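PDB 5CER: Bd0816 from Bdellovibrio bacteriovorus HD100, which probably acts as a serine peptidase of the D-Ala-D-Ala carboxypeptidase (S13) family, serving as a predatory endopeptidase, and is bound by the immunity protein Bd3460. Local coordinates for residues G121-R126 with G254-G258; S335-F341 with R376-I382. The protein carries 2 engineered substitutions. One frame throughout, in Å; residues are numbered along the deposited sequence.

Contact 1 of 2, residues G121-R126 with G254-G258; sequences GGVTPR and GNNEG
Two irregular loop segments face each other here, burying 172 Å² in total, and most of the contact hangs on Asn255. Val123 is its nearest backbone neighbour across the gap (CA to CA 7.2 Å). Residues 122-126 run in extended conformation, whereas Gly254 at phi/psi 86/3 takes a turn that suits glycine before Asn255 (-73/159) and Asn256 extend again. The CA-to-CB bond of Asn255 points toward 121-126, and with chi1 t its amide reaches that backbone: ND2 stands 3.2 Å from O of Gly122 and 3.7 Å from CA of Val123. Water completes the approach. One molecule donates to O of Gly121 (3.0 Å) and to OD1 of Asn255 (2.8 Å); a second accepts from N of Thr124 (2.9 Å) and from ND2 of Asn255 (3.2 Å). Val123, chi1 t, lays CG2 3.9 Å from ND2 of Asn255. Glu257 reaches across with chi1 and chi2 both m, its OE1 4.0 Å from NH2 of the poorly ordered Arg126, a long salt bridge with the oxygen over the guanidinium face; Glu257 has its stronger partner in Asn251, through OE2. Asn256 closes an Asx turn, OD1 taking N of Gly258 at 2.8 Å. Gly122 O also accepts from Asn216, the last residue of a Ser-Asn-Asn triplet that fits the SxN motif of penicillin-binding proteins, so the contact probably borders the active-site cleft. With water carrying the clear hydrogen bonds and charge acting only at long range, this is a hydrated polar seam rather than a hydrophobic joint.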
# COMPACT_ATOMS: atom_id res chain seq x y z
N GLY A 121 0.66 -0.82 -8.15
CA GLY A 121 2.02 -0.30 -8.28
C GLY A 121 2.47 0.13 -9.66
O GLY A 121 3.60 0.58 -9.84
N GLY A 122 1.61 -0.06 -10.67
CA GLY A 122 1.99 0.23 -12.06
C GLY A 122 1.87 1.70 -12.39
O GLY A 122 1.41 2.49 -11.60
N VAL A 123 2.27 2.04 -13.60
CA VAL A 123 2.05 3.37 -14.12
C VAL A 123 0.63 3.38 -14.55
O VAL A 123 0.20 2.51 -15.33
CB VAL A 123 2.97 3.67 -15.33
CG1 VAL A 123 2.61 5.00 -15.98
CG2 VAL A 123 4.43 3.66 -14.90
N THR A 124 -0.12 4.33 -14.04
CA THR A 124 -1.54 4.40 -14.36
C THR A 124 -1.73 4.80 -15.84
O THR A 124 -1.13 5.78 -16.29
CB THR A 124 -2.26 5.39 -13.45
OG1 THR A 124 -2.13 4.94 -12.12
CG2 THR A 124 -3.76 5.48 -13.80
N PRO A 125 -2.54 4.01 -16.59
CA PRO A 125 -2.84 4.39 -17.98
C PRO A 125 -3.44 5.78 -18.08
O PRO A 125 -4.30 6.12 -17.29
CB PRO A 125 -3.83 3.34 -18.44
CG PRO A 125 -3.51 2.16 -17.61
CD PRO A 125 -3.19 2.75 -16.26
N ARG A 126 -2.88 6.58 -18.97
CA ARG A 126 -3.33 7.92 -19.19
C ARG A 126 -3.85 8.02 -20.58
O ARG A 126 -3.09 7.86 -21.55
CB ARG A 126 -2.21 8.91 -18.98
CG ARG A 126 -2.71 10.33 -19.16
CD ARG A 126 -1.97 11.34 -18.29
NE ARG A 126 -0.65 11.65 -18.81
CZ ARG A 126 0.16 12.58 -18.29
NH1 ARG A 126 -0.22 13.31 -17.25
NH2 ARG A 126 1.36 12.78 -18.84
N GLY A 254 2.54 9.80 -6.59
CA GLY A 254 3.96 9.91 -6.29
C GLY A 254 4.84 9.00 -7.14
O GLY A 254 6.05 8.95 -6.98
N ASN A 255 4.24 8.29 -8.08
CA ASN A 255 4.97 7.35 -8.93
C ASN A 255 5.82 8.09 -9.94
O ASN A 255 5.55 9.24 -10.28
CB ASN A 255 3.98 6.40 -9.63
CG ASN A 255 4.65 5.16 -10.21
OD1 ASN A 255 5.80 4.85 -9.88
ND2 ASN A 255 3.93 4.42 -11.06
N ASN A 256 6.83 7.39 -10.44
CA ASN A 256 7.73 7.90 -11.44
C ASN A 256 7.00 8.25 -12.75
O ASN A 256 6.32 7.39 -13.31
CB ASN A 256 8.76 6.82 -11.71
CG ASN A 256 9.83 7.26 -12.69
OD1 ASN A 256 9.95 8.44 -13.04
ND2 ASN A 256 10.64 6.32 -13.08
N GLU A 257 7.12 9.50 -13.18
CA GLU A 257 6.55 9.95 -14.46
C GLU A 257 7.54 9.91 -15.62
O GLU A 257 7.21 10.29 -16.72
CB GLU A 257 5.99 11.38 -14.32
CG GLU A 257 4.64 11.44 -13.64
CD GLU A 257 3.50 10.96 -14.51
OE1 GLU A 257 3.37 11.46 -15.65
OE2 GLU A 257 2.73 10.06 -14.08
N GLY A 258 8.80 9.59 -15.34
CA GLY A 258 9.84 9.61 -16.34
C GLY A 258 10.28 8.19 -16.66
O GLY A 258 9.48 7.28 -16.64
O HOH W 1 6.20 2.04 -9.63
O HOH W 2 1.36 5.97 -12.10

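Contact 2 of 2, residues S335-F341 with R376-I382; sequences STKEGEF and RSGPKEI
The hairpin tip between strands 327-336 and 339-348 packs against the loop that leaves helix 356-375. A type I turn from Thr336 to Gly339 forms the tip, with Thr336 N to Gly339 O at 3.0 Å and Gly339 N to Thr336 O at 2.9 Å; Gly339 suits its phi of 111°. Thr336 (chi1 p) adds an ST turn, OG1 accepting from Glu338 N at 3.1 Å and donating to Gly339 O at 2.7 Å. Opposite, Ser377, at positive phi, is the C-prime residue of the Schellman motif ending the helix, and Gly378 leads into extended residues 379-382. Thr336 and Pro379 make a single beta bridge, CA to CA 4.2 Å. Around it Lys380 N gives a nearly linear bond to Ser335 O (2.9 Å), and Lys337 N donates to Gly378 O (3.1 Å). Ser335 (chi1 t) donates OG to Lys380 O at 2.6 Å. The helix-ending loop is thereby tied to a hairpin of the central antiparallel sheet of the penicillin-binding-protein/beta-lactamase-type fold expected of an S13 family member. Weaker bonds run from Glu338 N to Arg376 O (3.5 Å), Lys337 NZ to Ser377 O (3.4 Å) and Ser377 OG to Glu338 OE2 (3.3 Å). Over the Phe341 ring face lies Arg376: CD is 3.5 Å from the centroid in a CH-pi contact, and CZ is 5.0 Å away in a cation-pi one, while NH1 bonds to Leu372 O. Ile382 CD1 touches Ser335 CB at 3.3 Å. On the chain of Bd3460, Asp184 packs on Pro379 and Gln183 makes a weak hydrogen bond with Ser377 OG.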
# COMPACT_ATOMS: atom_id res chain seq x y z
N SER A 335 1.41 7.92 18.34
CA SER A 335 0.67 8.17 19.56
C SER A 335 1.56 7.68 20.71
O SER A 335 1.87 6.52 20.76
CB SER A 335 -0.65 7.42 19.54
OG SER A 335 -1.20 7.31 20.84
N THR A 336 1.89 8.57 21.63
CA THR A 336 2.83 8.34 22.71
C THR A 336 2.23 8.83 24.00
O THR A 336 1.23 9.56 24.01
CB THR A 336 4.13 9.13 22.48
OG1 THR A 336 3.93 10.53 22.78
CG2 THR A 336 4.60 9.01 21.04
N LYS A 337 2.87 8.49 25.11
CA LYS A 337 2.42 8.97 26.42
C LYS A 337 2.49 10.49 26.59
O LYS A 337 1.91 11.01 27.53
CB LYS A 337 3.15 8.23 27.56
CG LYS A 337 2.79 6.75 27.60
CD LYS A 337 3.27 6.06 28.87
CE LYS A 337 3.07 4.54 28.84
NZ LYS A 337 4.09 3.87 27.97
N GLU A 338 3.23 11.20 25.74
CA GLU A 338 3.24 12.67 25.73
C GLU A 338 2.31 13.27 24.67
O GLU A 338 2.43 14.46 24.37
CB GLU A 338 4.65 13.19 25.52
CG GLU A 338 5.58 12.88 26.68
CD GLU A 338 7.00 13.26 26.39
OE1 GLU A 338 7.24 14.04 25.43
OE2 GLU A 338 7.91 12.78 27.10
N GLY A 339 1.43 12.46 24.08
CA GLY A 339 0.48 12.92 23.08
C GLY A 339 0.80 12.38 21.71
O GLY A 339 1.73 11.55 21.55
N GLU A 340 0.05 12.87 20.74
CA GLU A 340 0.25 12.53 19.33
C GLU A 340 1.16 13.52 18.63
O GLU A 340 1.20 14.69 18.98
CB GLU A 340 -1.07 12.44 18.62
CG GLU A 340 -2.01 11.40 19.21
CD GLU A 340 -3.30 11.28 18.41
OE1 GLU A 340 -4.06 12.27 18.35
OE2 GLU A 340 -3.56 10.20 17.80
N PHE A 341 1.98 13.02 17.71
CA PHE A 341 2.99 13.86 17.02
C PHE A 341 2.93 13.54 15.52
O PHE A 341 3.02 12.36 15.16
CB PHE A 341 4.43 13.58 17.54
CG PHE A 341 4.68 14.06 18.95
CD1 PHE A 341 4.21 13.32 20.03
CD2 PHE A 341 5.36 15.25 19.20
CE1 PHE A 341 4.41 13.78 21.33
CE2 PHE A 341 5.59 15.70 20.48
CZ PHE A 341 5.12 14.95 21.56
N ARG A 376 9.52 10.17 23.54
CA ARG A 376 8.23 10.68 24.02
C ARG A 376 7.52 9.72 25.02
O ARG A 376 6.28 9.67 25.12
CB ARG A 376 7.39 11.02 22.79
CG ARG A 376 7.89 12.30 22.16
CD ARG A 376 7.65 12.35 20.69
NE ARG A 376 8.42 13.48 20.15
CZ ARG A 376 9.71 13.44 19.79
NH1 ARG A 376 10.43 12.32 19.88
NH2 ARG A 376 10.30 14.54 19.33
N SER A 377 8.34 9.01 25.80
CA SER A 377 7.88 8.17 26.92
C SER A 377 7.08 6.94 26.52
O SER A 377 6.32 6.39 27.30
CB SER A 377 7.16 9.01 27.99
OG SER A 377 8.07 9.86 28.67
N GLY A 378 7.31 6.46 25.30
CA GLY A 378 6.78 5.18 24.87
C GLY A 378 5.44 5.28 24.19
O GLY A 378 4.83 6.34 24.14
N PRO A 379 4.96 4.17 23.65
CA PRO A 379 3.77 4.21 22.85
C PRO A 379 2.52 4.31 23.69
O PRO A 379 2.49 3.85 24.84
CB PRO A 379 3.82 2.86 22.13
CG PRO A 379 4.60 1.96 23.01
CD PRO A 379 5.59 2.84 23.69
N LYS A 380 1.48 4.89 23.12
CA LYS A 380 0.14 4.79 23.67
C LYS A 380 -0.75 4.23 22.57
O LYS A 380 -0.93 4.86 21.52
CB LYS A 380 -0.37 6.15 24.11
CG LYS A 380 -1.83 6.13 24.54
CD LYS A 380 -2.26 7.42 25.16
CE LYS A 380 -3.67 7.30 25.69
NZ LYS A 380 -4.09 8.54 26.40
N GLU A 381 -1.34 3.08 22.81
CA GLU A 381 -2.08 2.41 21.77
C GLU A 381 -3.30 3.23 21.36
O GLU A 381 -3.98 3.80 22.21
CB GLU A 381 -2.49 1.01 22.25
CG GLU A 381 -3.31 0.21 21.25
CD GLU A 381 -3.58 -1.20 21.71
OE1 GLU A 381 -2.69 -1.80 22.33
OE2 GLU A 381 -4.70 -1.73 21.43
N ILE A 382 -3.57 3.26 20.06
CA ILE A 382 -4.64 4.08 19.48
C ILE A 382 -6.06 3.35 19.59
O ILE A 382 -6.15 2.12 19.39
CB ILE A 382 -4.22 4.56 18.01
CG1 ILE A 382 -3.24 5.87 18.00
CG2 ILE A 382 -5.47 4.80 17.17
CD1 ILE A 382 -3.81 7.20 18.53

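Contact 1 is complete before contact 2 opens: residues 121-126 and 254-258 both precede 335-341 and 376-382. Their centres lie 36 Å apart, with about 22 Å between nearest atoms, so neither touches the other. Contact 1 pairs the loop between strand 98-104 and helix 130-145 with the loop between strands 247-248 and 267-268, and leans on helix 216-225. Contact 2 sits at an end of the six-stranded antiparallel sheet, where helix 356-375 returns to the hairpin 327-348. One therefore links distant loops beside the probable catalytic cleft, whereas the other fastens the tip of a hairpin of inner sheet strands, next to Bd3460.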